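Local coordinates for DUF4595 domain-containing protein (PDB 3TZG) that is of unknown function but has a porin-like beta-barrel architecture, at residues S213-Y221 / E232-L241. Sequence-based numbering, arbitrary orientation.
Sequences STYNVHANY and EVLYNYTKLL
Tyr215 lays one face of its ring over Tyr235: the two planes are nearly parallel, 11° apart, but slid so far that the rings barely overlap, with centroids 4.8 Å apart. The closest carbons are Tyr215 CZ and Tyr235 CD1, 3.6 Å apart, and the phenol oxygen of Tyr215 reaches back to CG and CB of Tyr235. At the edge of the Tyr215 ring, in its plane, sits Leu241 CD1, 3.8 Å from CE2. The ring gets there because CG of Tyr215 is turned away from its own backbone N (chi1 -154°), which carries the phenol across to the neighbouring strand. Cut back to an alanine, this position would lose the whole ring, which would probably leave a gap beside Tyr235 and Leu241 CD1 without its ring partner. The same Leu241 CD1 also meets Val217 CG1, while Val217 CG2 packs on Val233 CG1, 3.6 Å away.

All this belongs to an antiparallel beta hairpin of the barrel wall, strand 213-224 running back into 227-235; Leu241 comes from the next strand, 239-247, and strand 199-208 flanks the hairpin on its other side. Two hydrogen-bonded pairs fix the register. His218 and Leu234 exchange nearly straight backbone bonds; of the two between Asn220 and Glu232, that from Asn220 N is nearly straight and that from Glu232 N is bent (145°). Ala219 and Val233 form the non-hydrogen-bonded pair between them. The side chains of Asn220 and Glu232 run side by side, and ND2 gives OE1 a weak 3.4 Å bond. The His218 ring hydrogen-bonds through ND1 to Asp203 OD1, on strand 199-208. Just past the end of strand 227-235, a water accepts from Asn236 N and donates to Asn216 O.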
# COMPACT_ATOMS: atom_id res chain seq x y z
N SER A 213 22.56 0.86 -5.65
CA SER A 213 21.78 1.80 -6.45
C SER A 213 20.96 2.68 -5.49
O SER A 213 20.69 2.26 -4.35
CB SER A 213 20.91 1.10 -7.49
OG SER A 213 19.95 0.23 -6.93
N THR A 214 20.64 3.92 -5.91
CA THR A 214 19.85 4.89 -5.14
C THR A 214 18.89 5.58 -6.06
O THR A 214 19.15 5.64 -7.25
CB THR A 214 20.74 5.92 -4.39
OG1 THR A 214 21.48 6.70 -5.32
CG2 THR A 214 21.70 5.28 -3.39
N TYR A 215 17.79 6.11 -5.54
CA TYR A 215 16.76 6.79 -6.36
C TYR A 215 16.06 7.82 -5.51
O TYR A 215 15.72 7.50 -4.38
CB TYR A 215 15.76 5.75 -6.91
CG TYR A 215 15.06 6.14 -8.19
CD1 TYR A 215 15.73 6.13 -9.40
CD2 TYR A 215 13.70 6.43 -8.21
CE1 TYR A 215 15.10 6.51 -10.58
CE2 TYR A 215 13.05 6.78 -9.39
CZ TYR A 215 13.76 6.83 -10.58
OH TYR A 215 13.14 7.15 -11.77
N ASN A 216 15.90 9.05 -6.00
CA ASN A 216 15.21 10.13 -5.28
C ASN A 216 14.12 10.72 -6.14
O ASN A 216 14.34 11.09 -7.30
CB ASN A 216 16.18 11.22 -4.83
CG ASN A 216 17.12 10.72 -3.76
OD1 ASN A 216 16.88 10.82 -2.56
ND2 ASN A 216 18.15 10.11 -4.17
N VAL A 217 12.92 10.78 -5.58
CA VAL A 217 11.73 11.32 -6.25
C VAL A 217 11.08 12.43 -5.40
O VAL A 217 11.36 12.57 -4.20
CB VAL A 217 10.68 10.22 -6.58
CG1 VAL A 217 11.25 9.15 -7.50
CG2 VAL A 217 10.10 9.59 -5.32
N HIS A 218 10.20 13.19 -6.04
CA HIS A 218 9.41 14.22 -5.43
C HIS A 218 7.93 13.88 -5.61
O HIS A 218 7.52 13.45 -6.70
CB HIS A 218 9.74 15.58 -6.05
CG HIS A 218 8.90 16.72 -5.54
ND1 HIS A 218 9.12 17.27 -4.28
CD2 HIS A 218 7.85 17.34 -6.10
CE1 HIS A 218 8.21 18.22 -4.15
NE2 HIS A 218 7.43 18.30 -5.22
N ALA A 219 7.13 14.04 -4.54
CA ALA A 219 5.69 13.84 -4.59
C ALA A 219 5.01 15.18 -4.74
O ALA A 219 5.35 16.12 -4.03
CB ALA A 219 5.21 13.13 -3.35
N ASN A 220 4.10 15.28 -5.67
CA ASN A 220 3.42 16.54 -5.93
C ASN A 220 1.88 16.36 -5.77
O ASN A 220 1.26 15.48 -6.41
CB ASN A 220 3.80 17.05 -7.33
CG ASN A 220 3.20 18.39 -7.61
OD1 ASN A 220 3.53 19.38 -6.95
ND2 ASN A 220 2.23 18.41 -8.51
N TYR A 221 1.26 17.21 -4.92
CA TYR A 221 -0.15 17.11 -4.64
C TYR A 221 -0.90 18.37 -4.98
O TYR A 221 -0.52 19.44 -4.48
CB TYR A 221 -0.37 16.79 -3.15
CG TYR A 221 0.49 15.70 -2.58
CD1 TYR A 221 0.11 14.37 -2.67
CD2 TYR A 221 1.68 16.00 -1.92
CE1 TYR A 221 0.90 13.35 -2.16
CE2 TYR A 221 2.48 14.99 -1.39
CZ TYR A 221 2.09 13.66 -1.51
OH TYR A 221 2.87 12.65 -1.02
N GLU A 232 0.98 12.93 -7.58
CA GLU A 232 1.99 12.68 -8.61
C GLU A 232 3.33 12.36 -8.01
O GLU A 232 3.68 12.93 -6.98
CB GLU A 232 2.17 13.87 -9.54
CG GLU A 232 1.13 13.98 -10.63
CD GLU A 232 1.35 15.16 -11.56
OE1 GLU A 232 1.91 16.19 -11.11
OE2 GLU A 232 0.91 15.07 -12.73
N VAL A 233 4.09 11.49 -8.66
CA VAL A 233 5.44 11.15 -8.20
C VAL A 233 6.37 11.38 -9.40
O VAL A 233 6.19 10.76 -10.46
CB VAL A 233 5.54 9.73 -7.57
CG1 VAL A 233 6.99 9.40 -7.20
CG2 VAL A 233 4.63 9.62 -6.34
N LEU A 234 7.29 12.33 -9.27
CA LEU A 234 8.18 12.72 -10.36
C LEU A 234 9.68 12.48 -10.07
O LEU A 234 10.15 12.65 -8.94
CB LEU A 234 8.02 14.21 -10.67
CG LEU A 234 6.67 14.69 -11.11
CD1 LEU A 234 6.38 16.00 -10.48
CD2 LEU A 234 6.57 14.77 -12.63
N TYR A 235 10.42 12.16 -11.14
CA TYR A 235 11.86 12.02 -11.14
C TYR A 235 12.45 13.14 -12.00
O TYR A 235 11.98 13.37 -13.11
CB TYR A 235 12.31 10.65 -11.64
CG TYR A 235 13.82 10.55 -11.76
CD1 TYR A 235 14.62 10.29 -10.64
CD2 TYR A 235 14.45 10.79 -12.97
CE1 TYR A 235 16.01 10.23 -10.75
CE2 TYR A 235 15.84 10.75 -13.09
CZ TYR A 235 16.62 10.47 -11.98
OH TYR A 235 17.99 10.40 -12.13
N ASN A 236 13.51 13.79 -11.49
CA ASN A 236 14.27 14.87 -12.11
C ASN A 236 13.33 15.97 -12.62
O ASN A 236 13.51 16.51 -13.72
CB ASN A 236 15.16 14.36 -13.23
CG ASN A 236 16.13 15.40 -13.71
OD1 ASN A 236 16.67 16.21 -12.94
ND2 ASN A 236 16.33 15.42 -15.02
N TYR A 237 12.33 16.31 -11.78
CA TYR A 237 11.32 17.35 -11.98
C TYR A 237 10.33 17.07 -13.12
O TYR A 237 9.21 17.56 -13.05
CB TYR A 237 11.97 18.72 -12.27
CG TYR A 237 13.07 19.14 -11.31
CD1 TYR A 237 12.78 19.83 -10.14
CD2 TYR A 237 14.41 18.95 -11.65
CE1 TYR A 237 13.80 20.29 -9.29
CE2 TYR A 237 15.44 19.38 -10.80
CZ TYR A 237 15.12 20.05 -9.62
OH TYR A 237 16.13 20.48 -8.79
N THR A 238 10.71 16.34 -14.17
CA THR A 238 9.81 16.19 -15.33
C THR A 238 9.38 14.75 -15.62
O THR A 238 8.34 14.58 -16.27
CB THR A 238 10.49 16.74 -16.59
OG1 THR A 238 11.69 16.00 -16.86
CG2 THR A 238 10.82 18.23 -16.48
N LYS A 239 10.17 13.72 -15.24
CA LYS A 239 9.77 12.34 -15.55
C LYS A 239 8.65 11.91 -14.60
O LYS A 239 8.89 11.70 -13.41
CB LYS A 239 10.95 11.36 -15.52
CG LYS A 239 10.61 9.94 -15.96
CD LYS A 239 11.79 9.01 -15.75
CE LYS A 239 11.52 7.57 -16.12
NZ LYS A 239 11.38 7.37 -17.59
N LEU A 240 7.41 11.83 -15.12
CA LEU A 240 6.25 11.43 -14.33
C LEU A 240 6.27 9.93 -14.17
O LEU A 240 6.34 9.22 -15.16
CB LEU A 240 4.94 11.93 -14.99
CG LEU A 240 3.63 11.69 -14.24
CD1 LEU A 240 3.59 12.41 -12.93
CD2 LEU A 240 2.49 12.16 -15.05
N LEU A 241 6.27 9.46 -12.92
CA LEU A 241 6.34 8.03 -12.64
C LEU A 241 4.98 7.49 -12.31
O LEU A 241 4.72 6.34 -12.64
CB LEU A 241 7.33 7.69 -11.50
CG LEU A 241 8.79 8.22 -11.64
CD1 LEU A 241 9.61 7.83 -10.48
CD2 LEU A 241 9.46 7.76 -12.93
O HOH W 1 14.24 13.54 -8.61